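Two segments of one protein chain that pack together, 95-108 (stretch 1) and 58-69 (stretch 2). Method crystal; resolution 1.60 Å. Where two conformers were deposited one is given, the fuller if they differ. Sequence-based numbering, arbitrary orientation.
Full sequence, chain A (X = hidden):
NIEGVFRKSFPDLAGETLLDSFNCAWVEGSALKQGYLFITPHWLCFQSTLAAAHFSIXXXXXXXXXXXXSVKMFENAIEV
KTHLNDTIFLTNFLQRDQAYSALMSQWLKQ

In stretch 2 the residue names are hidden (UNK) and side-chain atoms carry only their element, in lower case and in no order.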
ATOM      1  N   GLN A  95      -3.084  -0.252  11.576  1.00 17.40           N
ATOM      2  CA  GLN A  95      -2.168  -1.305  12.000  0.54 19.58           C
ATOM      3  C   GLN A  95      -0.849  -1.188  11.249  1.00 18.37           C
ATOM      4  O   GLN A  95      -0.489  -2.068  10.471  1.00 19.29           O
ATOM      5  CB  GLN A  95      -2.783  -2.691  11.765  0.54 20.62           C
ATOM      6  CG  GLN A  95      -4.138  -2.901  12.434  0.54 21.96           C
ATOM      7  CD  GLN A  95      -4.051  -2.980  13.948  0.54 25.96           C
ATOM      8  OE1 GLN A  95      -5.058  -2.842  14.645  0.54 32.84           O
ATOM      9  NE2 GLN A  95      -2.851  -3.215  14.464  0.54 26.39           N
ATOM     10  N   ARG A  96      -0.132  -0.091  11.479  1.00 17.08           N
ATOM     11  CA  ARG A  96       1.062   0.176  10.675  1.00 15.52           C
ATOM     12  C   ARG A  96       2.160  -0.862  10.857  1.00 17.45           C
ATOM     13  O   ARG A  96       2.784  -1.278   9.887  1.00 17.45           O
ATOM     14  CB  ARG A  96       1.647   1.550  10.973  1.00 17.00           C
ATOM     15  CG  ARG A  96       2.775   1.860   9.996  1.00 19.97           C
ATOM     16  CD  ARG A  96       3.386   3.201  10.222  1.00 17.12           C
ATOM     17  NE  ARG A  96       4.033   3.274  11.529  1.00 21.07           N
ATOM     18  CZ  ARG A  96       5.038   4.093  11.807  1.00 19.87           C
ATOM     19  NH1 ARG A  96       5.509   4.911  10.873  1.00 17.58           N
ATOM     20  NH2 ARG A  96       5.568   4.105  13.024  1.00 20.66           N
ATOM     21  N   ASP A  97       2.405  -1.263  12.097  1.00 18.81           N
ATOM     22  CA  ASP A  97       3.444  -2.257  12.356  1.00 17.68           C
ATOM     23  C   ASP A  97       3.137  -3.554  11.617  1.00 18.22           C
ATOM     24  O   ASP A  97       4.018  -4.143  10.989  1.00 19.35           O
ATOM     25  CB  ASP A  97       3.582  -2.517  13.858  1.00 19.38           C
ATOM     26  CG  ASP A  97       4.226  -1.362  14.587  1.00 27.19           C
ATOM     27  OD1 ASP A  97       4.891  -0.539  13.922  1.00 22.03           O
ATOM     28  OD2 ASP A  97       4.075  -1.285  15.824  1.00 34.45           O
ATOM     29  N   GLN A  98       1.885  -3.988  11.686  1.00 17.99           N
ATOM     30  CA  GLN A  98       1.476  -5.209  11.004  1.00 18.24           C
ATOM     31  C   GLN A  98       1.596  -5.043   9.495  1.00 15.35           C
ATOM     32  O   GLN A  98       2.047  -5.958   8.807  1.00 16.79           O
ATOM     33  CB  GLN A  98       0.041  -5.596  11.371  1.00 20.73           C
ATOM     34  CG  GLN A  98      -0.134  -6.150  12.773  1.00 28.44           C
ATOM     35  CD  GLN A  98      -1.593  -6.422  13.094  1.00 44.93           C
ATOM     36  OE1 GLN A  98      -2.467  -6.270  12.237  1.00 47.03           O
ATOM     37  NE2 GLN A  98      -1.866  -6.826  14.332  1.00 54.90           N
ATOM     38  N   ALA A  99       1.196  -3.877   8.988  1.00 16.17           N
ATOM     39  CA  ALA A  99       1.284  -3.602   7.548  1.00 13.56           C
ATOM     40  C   ALA A  99       2.734  -3.643   7.104  1.00 15.86           C
ATOM     41  O   ALA A  99       3.069  -4.243   6.080  1.00 13.33           O
ATOM     42  CB  ALA A  99       0.667  -2.240   7.204  1.00 13.20           C
ATOM     43  N   TYR A 100       3.596  -3.000   7.882  1.00 14.15           N
ATOM     44  CA  TYR A 100       5.003  -2.914   7.517  1.00 11.43           C
ATOM     45  C   TYR A 100       5.619  -4.311   7.535  1.00 15.76           C
ATOM     46  O   TYR A 100       6.369  -4.679   6.630  1.00 15.43           O
ATOM     47  CB  TYR A 100       5.740  -1.954   8.454  1.00 12.43           C
ATOM     48  CG  TYR A 100       7.195  -1.786   8.113  1.00 13.07           C
ATOM     49  CD1 TYR A 100       7.604  -0.846   7.178  1.00 13.12           C
ATOM     50  CD2 TYR A 100       8.161  -2.561   8.738  1.00 16.81           C
ATOM     51  CE1 TYR A 100       8.947  -0.692   6.860  1.00 17.58           C
ATOM     52  CE2 TYR A 100       9.499  -2.406   8.439  1.00 19.36           C
ATOM     53  CZ  TYR A 100       9.880  -1.479   7.499  1.00 16.06           C
ATOM     54  OH  TYR A 100      11.221  -1.338   7.201  1.00 22.45           O
ATOM     55  N   SER A 101       5.268  -5.102   8.545  1.00 14.06           N
ATOM     56  CA  SER A 101       5.760  -6.474   8.619  1.00 16.15           C
ATOM     57  C   SER A 101       5.308  -7.303   7.428  1.00 15.94           C
ATOM     58  O   SER A 101       6.087  -8.080   6.866  1.00 16.49           O
ATOM     59  CB  SER A 101       5.303  -7.131   9.917  1.00 16.88           C
ATOM     60  OG  SER A 101       5.957  -6.522  11.017  1.00 21.26           O
ATOM     61  N   ALA A 102       4.047  -7.141   7.039  1.00 12.80           N
ATOM     62  CA  ALA A 102       3.515  -7.898   5.910  1.00 13.89           C
ATOM     63  C   ALA A 102       4.214  -7.481   4.611  1.00 14.43           C
ATOM     64  O   ALA A 102       4.543  -8.328   3.779  1.00 15.28           O
ATOM     65  CB  ALA A 102       2.011  -7.714   5.810  1.00 15.99           C
ATOM     66  N   LEU A 103       4.469  -6.181   4.460  1.00 12.75           N
ATOM     67  CA  LEU A 103       5.246  -5.674   3.326  1.00 14.34           C
ATOM     68  C   LEU A 103       6.638  -6.273   3.285  1.00 17.29           C
ATOM     69  O   LEU A 103       7.056  -6.771   2.244  1.00 14.42           O
ATOM     70  CB  LEU A 103       5.371  -4.150   3.366  1.00 18.35           C
ATOM     71  CG  LEU A 103       4.098  -3.396   3.044  1.00 21.24           C
ATOM     72  CD1 LEU A 103       4.375  -1.909   3.029  1.00 21.89           C
ATOM     73  CD2 LEU A 103       3.592  -3.858   1.715  1.00 23.68           C
ATOM     74  N   MET A 104       7.357  -6.213   4.408  1.00 14.82           N
ATOM     75  CA  MET A 104       8.705  -6.775   4.477  1.00 17.04           C
ATOM     76  C   MET A 104       8.735  -8.223   4.043  1.00 17.40           C
ATOM     77  O   MET A 104       9.626  -8.645   3.317  1.00 16.76           O
ATOM     78  CB  MET A 104       9.277  -6.689   5.898  1.00 20.22           C
ATOM     79  CG  MET A 104       9.732  -5.319   6.362  1.00 23.86           C
ATOM     80  SD  MET A 104      10.924  -4.503   5.278  1.00 21.15           S
ATOM     81  CE  MET A 104       9.763  -3.404   4.456  1.00 14.56           C
ATOM     82  N   SER A 105       7.748  -8.990   4.494  1.00 18.93           N
ATOM     83  CA  SER A 105       7.736 -10.422   4.233  0.65 20.12           C
ATOM     84  C   SER A 105       7.702 -10.718   2.741  1.00 17.69           C
ATOM     85  O   SER A 105       8.335 -11.664   2.276  1.00 23.42           O
ATOM     86  CB  SER A 105       6.545 -11.083   4.927  0.65 22.55           C
ATOM     87  OG  SER A 105       6.678 -10.998   6.329  0.65 26.16           O
ATOM     88  N   GLN A 106       6.978  -9.903   1.982  1.00 13.30           N
ATOM     89  CA  GLN A 106       6.896 -10.150   0.547  1.00 13.34           C
ATOM     90  C   GLN A 106       8.022  -9.478  -0.207  1.00 14.09           C
ATOM     91  O   GLN A 106       8.553 -10.036  -1.161  1.00 18.18           O
ATOM     92  CB  GLN A 106       5.547  -9.689  -0.015  1.00 17.99           C
ATOM     93  CG  GLN A 106       4.365 -10.479   0.511  1.00 18.39           C
ATOM     94  CD  GLN A 106       4.614 -11.971   0.519  1.00 17.42           C
ATOM     95  OE1 GLN A 106       4.879 -12.579  -0.519  1.00 21.82           O
ATOM     96  NE2 GLN A 106       4.546 -12.566   1.696  1.00 20.72           N
ATOM     97  N   TRP A 107       8.378  -8.266   0.206  1.00 12.65           N
ATOM     98  CA  TRP A 107       9.431  -7.533  -0.473  1.00 12.70           C
ATOM     99  C   TRP A 107      10.795  -8.197  -0.283  1.00 19.01           C
ATOM    100  O   TRP A 107      11.572  -8.301  -1.233  1.00 18.36           O
ATOM    101  CB  TRP A 107       9.454  -6.089   0.027  1.00 11.82           C
ATOM    102  CG  TRP A 107      10.487  -5.235  -0.607  1.00 11.54           C
ATOM    103  CD1 TRP A 107      10.680  -5.022  -1.939  1.00 13.97           C
ATOM    104  CD2 TRP A 107      11.476  -4.460   0.074  1.00 12.49           C
ATOM    105  NE1 TRP A 107      11.733  -4.155  -2.129  1.00 12.23           N
ATOM    106  CE2 TRP A 107      12.236  -3.796  -0.904  1.00 12.09           C
ATOM    107  CE3 TRP A 107      11.782  -4.261   1.424  1.00 15.01           C
ATOM    108  CZ2 TRP A 107      13.296  -2.950  -0.581  1.00 17.27           C
ATOM    109  CZ3 TRP A 107      12.834  -3.414   1.746  1.00 17.44           C
ATOM    110  CH2 TRP A 107      13.581  -2.775   0.745  1.00 16.70           C
ATOM    111  N   LEU A 108      11.081  -8.646   0.938  1.00 14.22           N
ATOM    112  CA  LEU A 108      12.369  -9.279   1.224  1.00 15.13           C
ATOM    113  C   LEU A 108      12.398 -10.752   0.802  1.00 26.86           C
ATOM    114  O   LEU A 108      13.445 -11.398   0.887  1.00 35.11           O
ATOM    115  CB  LEU A 108      12.711  -9.167   2.710  1.00 18.15           C
ATOM    116  CG  LEU A 108      12.771  -7.781   3.353  1.00 24.67           C
ATOM    117  CD1 LEU A 108      12.903  -7.910   4.865  1.00 26.84           C
ATOM    118  CD2 LEU A 108      13.926  -6.972   2.788  1.00 25.06           C
ATOM    119  N   UNK A  58       5.081  -3.674  -8.533  1.00  8.05           N
ATOM    120  CA  UNK A  58       5.669  -4.986  -8.281  1.00  7.80           C
ATOM    121  C   UNK A  58       6.760  -4.850  -7.222  1.00  8.51           C
ATOM    122  O   UNK A  58       7.442  -3.834  -7.181  1.00 10.64           O
ATOM    123  o   UNK A  58       6.309  -9.262  -9.795  1.00 13.33           O
ATOM    124  c   UNK A  58       5.742  -6.937  -9.992  1.00 11.77           C
ATOM    125  o   UNK A  58       7.474  -7.845  -8.588  1.00 15.02           O
ATOM    126  c   UNK A  58       6.255  -5.560  -9.581  1.00  9.54           C
ATOM    127  c   UNK A  58       6.567  -8.093  -9.415  1.00 17.40           C
ATOM    128  N   UNK A  59       6.935  -5.847  -6.358  1.00  9.84           N
ATOM    129  CA  UNK A  59       8.021  -5.742  -5.387  1.00  8.30           C
ATOM    130  C   UNK A  59       9.381  -5.560  -6.059  1.00 10.57           C
ATOM    131  O   UNK A  59      10.272  -4.931  -5.476  1.00 11.07           O
ATOM    132  c   UNK A  59       4.720  -8.087  -3.091  1.00 14.93           C
ATOM    133  c   UNK A  59       5.384  -6.114  -1.905  1.00 13.89           C
ATOM    134  c   UNK A  59       6.566  -6.069  -2.646  1.00 11.28           C
ATOM    135  c   UNK A  59       6.820  -7.028  -3.617  1.00 10.35           C
ATOM    136  o   UNK A  59       3.318  -7.200  -1.402  1.00 23.96           O
ATOM    137  c   UNK A  59       4.481  -7.130  -2.136  1.00 15.95           C
ATOM    138  c   UNK A  59       8.060  -6.960  -4.455  1.00 10.13           C
ATOM    139  c   UNK A  59       5.878  -8.029  -3.830  1.00 12.36           C
ATOM    140  N   UNK A  60       9.545  -6.059  -7.290  1.00 12.49           N
ATOM    141  CA  UNK A  60      10.841  -5.905  -7.948  1.00 12.42           C
ATOM    142  C   UNK A  60      11.031  -4.492  -8.515  1.00 12.72           C
ATOM    143  O   UNK A  60      12.076  -4.184  -9.089  1.00 18.08           O
ATOM    144  o   UNK A  60       9.365  -5.979 -10.421  1.00 14.93           O
ATOM    145  o   UNK A  60      10.301  -7.822 -11.142  1.00 15.79           O
ATOM    146  c   UNK A  60      11.077  -7.009  -9.024  1.00 11.19           C
ATOM    147  c   UNK A  60      10.167  -6.916 -10.266  1.00 13.72           C
ATOM    148  N   UNK A  61      10.038  -3.629  -8.301  1.00 10.41           N
ATOM    149  CA  UNK A  61      10.106  -2.217  -8.669  1.00 11.39           C
ATOM    150  C   UNK A  61      10.364  -1.324  -7.450  1.00 12.20           C
ATOM    151  O   UNK A  61      10.545  -0.116  -7.587  1.00 13.67           O
ATOM    152  c   UNK A  61       8.562  -2.487 -10.683  1.00 12.80           C
ATOM    153  c   UNK A  61       8.803  -1.782  -9.352  1.00 11.51           C
ATOM    154  o   UNK A  61       6.185  -2.127 -10.774  1.00 15.07           O
ATOM    155  o   UNK A  61       7.360  -1.628 -12.556  1.00 17.96           O
ATOM    156  c   UNK A  61       7.279  -2.040 -11.378  1.00 15.45           C
ATOM    157  N   UNK A  62      10.367  -1.929  -6.269  1.00 11.09           N
ATOM    158  CA  UNK A  62      10.485  -1.176  -5.015  1.00  8.83           C
ATOM    159  C   UNK A  62      11.933  -1.172  -4.544  1.00 10.73           C
ATOM    160  O   UNK A  62      12.536  -2.225  -4.359  1.00 12.06           O
ATOM    161  c   UNK A  62       9.578  -1.763  -3.921  1.00 10.33           C
ATOM    162  c   UNK A  62       7.131  -2.205  -3.352  1.00 13.75           C
ATOM    163  c   UNK A  62       8.109  -1.552  -4.304  1.00 11.50           C
ATOM    164  c   UNK A  62       9.876  -1.113  -2.559  1.00  9.14           C
ATOM    165  N   UNK A  63      12.483   0.025  -4.365  1.00  9.81           N
ATOM    166  CA  UNK A  63      13.870   0.186  -3.942  1.00 10.57           C
ATOM    167  C   UNK A  63      14.026   0.177  -2.422  1.00 11.04           C
ATOM    168  O   UNK A  63      15.014  -0.341  -1.886  1.00 11.32           O
ATOM    169  c   UNK A  63      14.437   1.492  -4.520  1.00 11.97           C
ATOM    170  c   UNK A  63      17.784   3.404  -4.483  1.00 34.81           C
ATOM    171  n   UNK A  63      18.255   4.599  -5.234  1.00 47.73           N
ATOM    172  c   UNK A  63      16.308   3.137  -4.724  1.00 23.91           C
ATOM    173  c   UNK A  63      15.872   1.820  -4.098  1.00 15.51           C
ATOM    174  N   UNK A  64      13.055   0.757  -1.723  1.00 11.13           N
ATOM    175  CA  UNK A  64      13.138   0.874  -0.265  1.00 10.67           C
ATOM    176  C   UNK A  64      11.758   1.094   0.310  1.00 11.14           C
ATOM    177  O   UNK A  64      10.865   1.581  -0.365  1.00 11.34           O
ATOM    178  c   UNK A  64      14.087   2.016   0.142  1.00 11.99           C
ATOM    179  c   UNK A  64      14.609   1.879   1.561  1.00 18.12           C
ATOM    180  o   UNK A  64      15.290   2.823   2.036  1.00 16.87           O
ATOM    181  o   UNK A  64      14.370   0.826   2.197  1.00 13.45           O
ATOM    182  N   UNK A  65      11.587   0.701   1.566  1.00 10.57           N
ATOM    183  CA  UNK A  65      10.334   0.885   2.293  1.00 11.55           C
ATOM    184  C   UNK A  65      10.712   1.389   3.675  1.00 14.06           C
ATOM    185  O   UNK A  65      11.469   0.727   4.391  1.00 16.69           O
ATOM    186  c   UNK A  65       9.235  -0.977   1.005  1.00 12.65           C
ATOM    187  c   UNK A  65       8.210  -0.181   3.164  1.00 15.00           C
ATOM    188  c   UNK A  65       8.433  -2.275   1.003  1.00 15.86           C
ATOM    189  c   UNK A  65       9.518  -0.416   2.397  1.00 12.91           C
ATOM    190  N   UNK A  66      10.207   2.567   4.037  1.00 11.02           N
ATOM    191  CA  UNK A  66      10.575   3.228   5.290  1.00 11.71           C
ATOM    192  C   UNK A  66       9.370   3.362   6.212  1.00 12.58           C
ATOM    193  O   UNK A  66       8.293   3.761   5.764  1.00 14.45           O
ATOM    194  c   UNK A  66      11.386   5.371   6.313  1.00 19.72           C
ATOM    195  c   UNK A  66      12.436   4.502   4.192  1.00 23.27           C
ATOM    196  c   UNK A  66      11.149   4.622   5.020  1.00 13.37           C
ATOM    197  c   UNK A  66      13.009   5.840   3.776  1.00 33.79           C
ATOM    198  N   UNK A  67       9.544   3.004   7.482  1.00 12.42           N
ATOM    199  CA  UNK A  67       8.502   3.193   8.483  1.00 14.81           C
ATOM    200  C   UNK A  67       8.728   4.576   9.075  1.00 15.18           C
ATOM    201  O   UNK A  67       9.540   4.745   9.985  1.00 15.52           O
ATOM    202  n   UNK A  67       7.595  -0.977  12.818  1.00 22.15           N
ATOM    203  c   UNK A  67       8.551   2.095   9.556  1.00 17.39           C
ATOM    204  c   UNK A  67       7.426   1.209  11.646  1.00 30.92           C
ATOM    205  c   UNK A  67       7.251   1.936  10.326  1.00 24.80           C
ATOM    206  c   UNK A  67       7.664  -0.286  11.477  1.00 26.91           C
ATOM    207  N   UNK A  68       8.022   5.568   8.533  1.00 17.95           N
ATOM    208  CA  UNK A  68       8.325   6.979   8.773  1.00 18.09           C
ATOM    209  C   UNK A  68       8.390   7.360  10.245  1.00 21.81           C
ATOM    210  O   UNK A  68       7.531   6.982  11.041  1.00 20.71           O
ATOM    211  o   UNK A  68       7.073   7.475   6.738  1.00 22.23           O
ATOM    212  c   UNK A  68       7.288   7.873   8.081  1.00 19.41           C
ATOM    213  N   UNK A  69       9.424   8.113  10.602  1.00 18.35           N
ATOM    214  CA  UNK A  69       9.526   8.655  11.943  1.00 18.43           C
ATOM    215  C   UNK A  69       8.395   9.625  12.226  1.00 21.90           C
ATOM    216  O   UNK A  69       7.926  10.338  11.341  1.00 25.60           O
ATOM    217  c   UNK A  69      12.047   8.417  12.031  1.00 25.37           C
ATOM    218  c   UNK A  69      10.869   9.349  12.142  1.00 18.92           C
ATOM    219  c   UNK A  69      14.374   8.377  12.893  1.00 31.36           C
ATOM    220  c   UNK A  69      13.342   9.185  12.144  1.00 31.17           C
ATOM    221  n   UNK A  69      13.963   8.131  14.311  1.00 30.61           N
TER
HETATM  222  O   HOH W   1       6.690  -3.635  11.988  1.00 19.38           O
HETATM  223  O   HOH W   2       7.929   5.415  13.635  1.00 40.53           O

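Position 58 has three side-chain carbons in a row, the last carrying two oxygens, and touches nothing on the helix. That is a glutamate, Glu58, and one of its carboxylate oxygens accepts a bond from the backbone N of position 60.

Position 59 carries one carbon and then a six-carbon ring bearing an oxygen. Its CB points toward the helix, and one face of the ring is turned to Gln106, whose CB sits 3.9 Å from the ring centroid. This is a tyrosine, Tyr59, and its CD1 packs 3.9 Å from Trp107 CB; its hydroxyl is satisfied elsewhere in the structure.

Position 60 has two carbons, the second with two oxygens, its CB directed away from the helix: an aspartate, Asp60. Position 61 adds one more carbon before its carboxylate and its CB also points away; it is Glu61, whose OE2 accepts from Glu58 N at 2.9 Å.

Position 62 has four carbons, forked at the first, with one arm two carbons long. The shorter arm lies over the five-membered ring of Trp107. The residue is Ile62, its CG2 4.0 Å from that ring's centroid, while Trp107 NE1 donates to Ile62 O at 3.1 Å. One indole thus meets both the side chain and the backbone of a single residue.

Position 63 is four carbons in a row ending in nitrogen, extended, with CB pointing away: Lys63. Its contact comes from the backbone, where Lys63 O lies 3.4 Å from Trp107 CZ2, at the ring edge. Position 64 has two carbons with two oxygens on the second; CB points away, yet the CA of position 64 lies 3.8 Å from Trp107 CH2. It is Asp64; OD1 accepts from the backbone N of position 65 at 2.9 Å.

Position 65 repeats the four-carbon fork, its CB pointing toward the helix, and touches Tyr100, Leu103, Met104 and Trp107. It is Ile65. Its CG1 sits 4.3 Å from the centroid of the six-membered Trp107 ring, its CB 3.6 Å from Met104 CE, and its CG2 3.8 Å from Tyr100 CE1.

Position 66 has the same fork but its CB points away, as strand alternation predicts: Ile66.

Position 67 has four carbons in a row and a terminal nitrogen, crossing the Tyr100 ring to reach Asp97. It is Lys67: CG lies over one face of the Arg96 guanidinium, 3.4 Å from Arg96 CZ, CE lies 4.0 Å from the Tyr100 ring centroid, over the face, and NZ forms a salt bridge with Asp97 OD1 at 3.0 Å. A water joins the same NZ to Asp97 O.

Position 68, one carbon and one oxygen, has its backbone O 2.9 Å from Arg96 NH1, which donates to it; it is Ser68. Position 69, four carbons and a nitrogen, touches nothing on the helix: Lys69.

The rules are legible. Helix and strand run nearly antiparallel, at 162°, so Trp107 serves the beginning of the strand and Tyr100, Asp97 and Arg96 its later part. Isoleucine fills the middle, and a lysine lays CG over a guanidinium, CE over an aromatic face and its charge against an aspartate, while the backbone carbonyls of Ile62 and Ser68 take the indole and guanidinium donors.

Stretch 2 58-69: EYDEIKDIIKSK
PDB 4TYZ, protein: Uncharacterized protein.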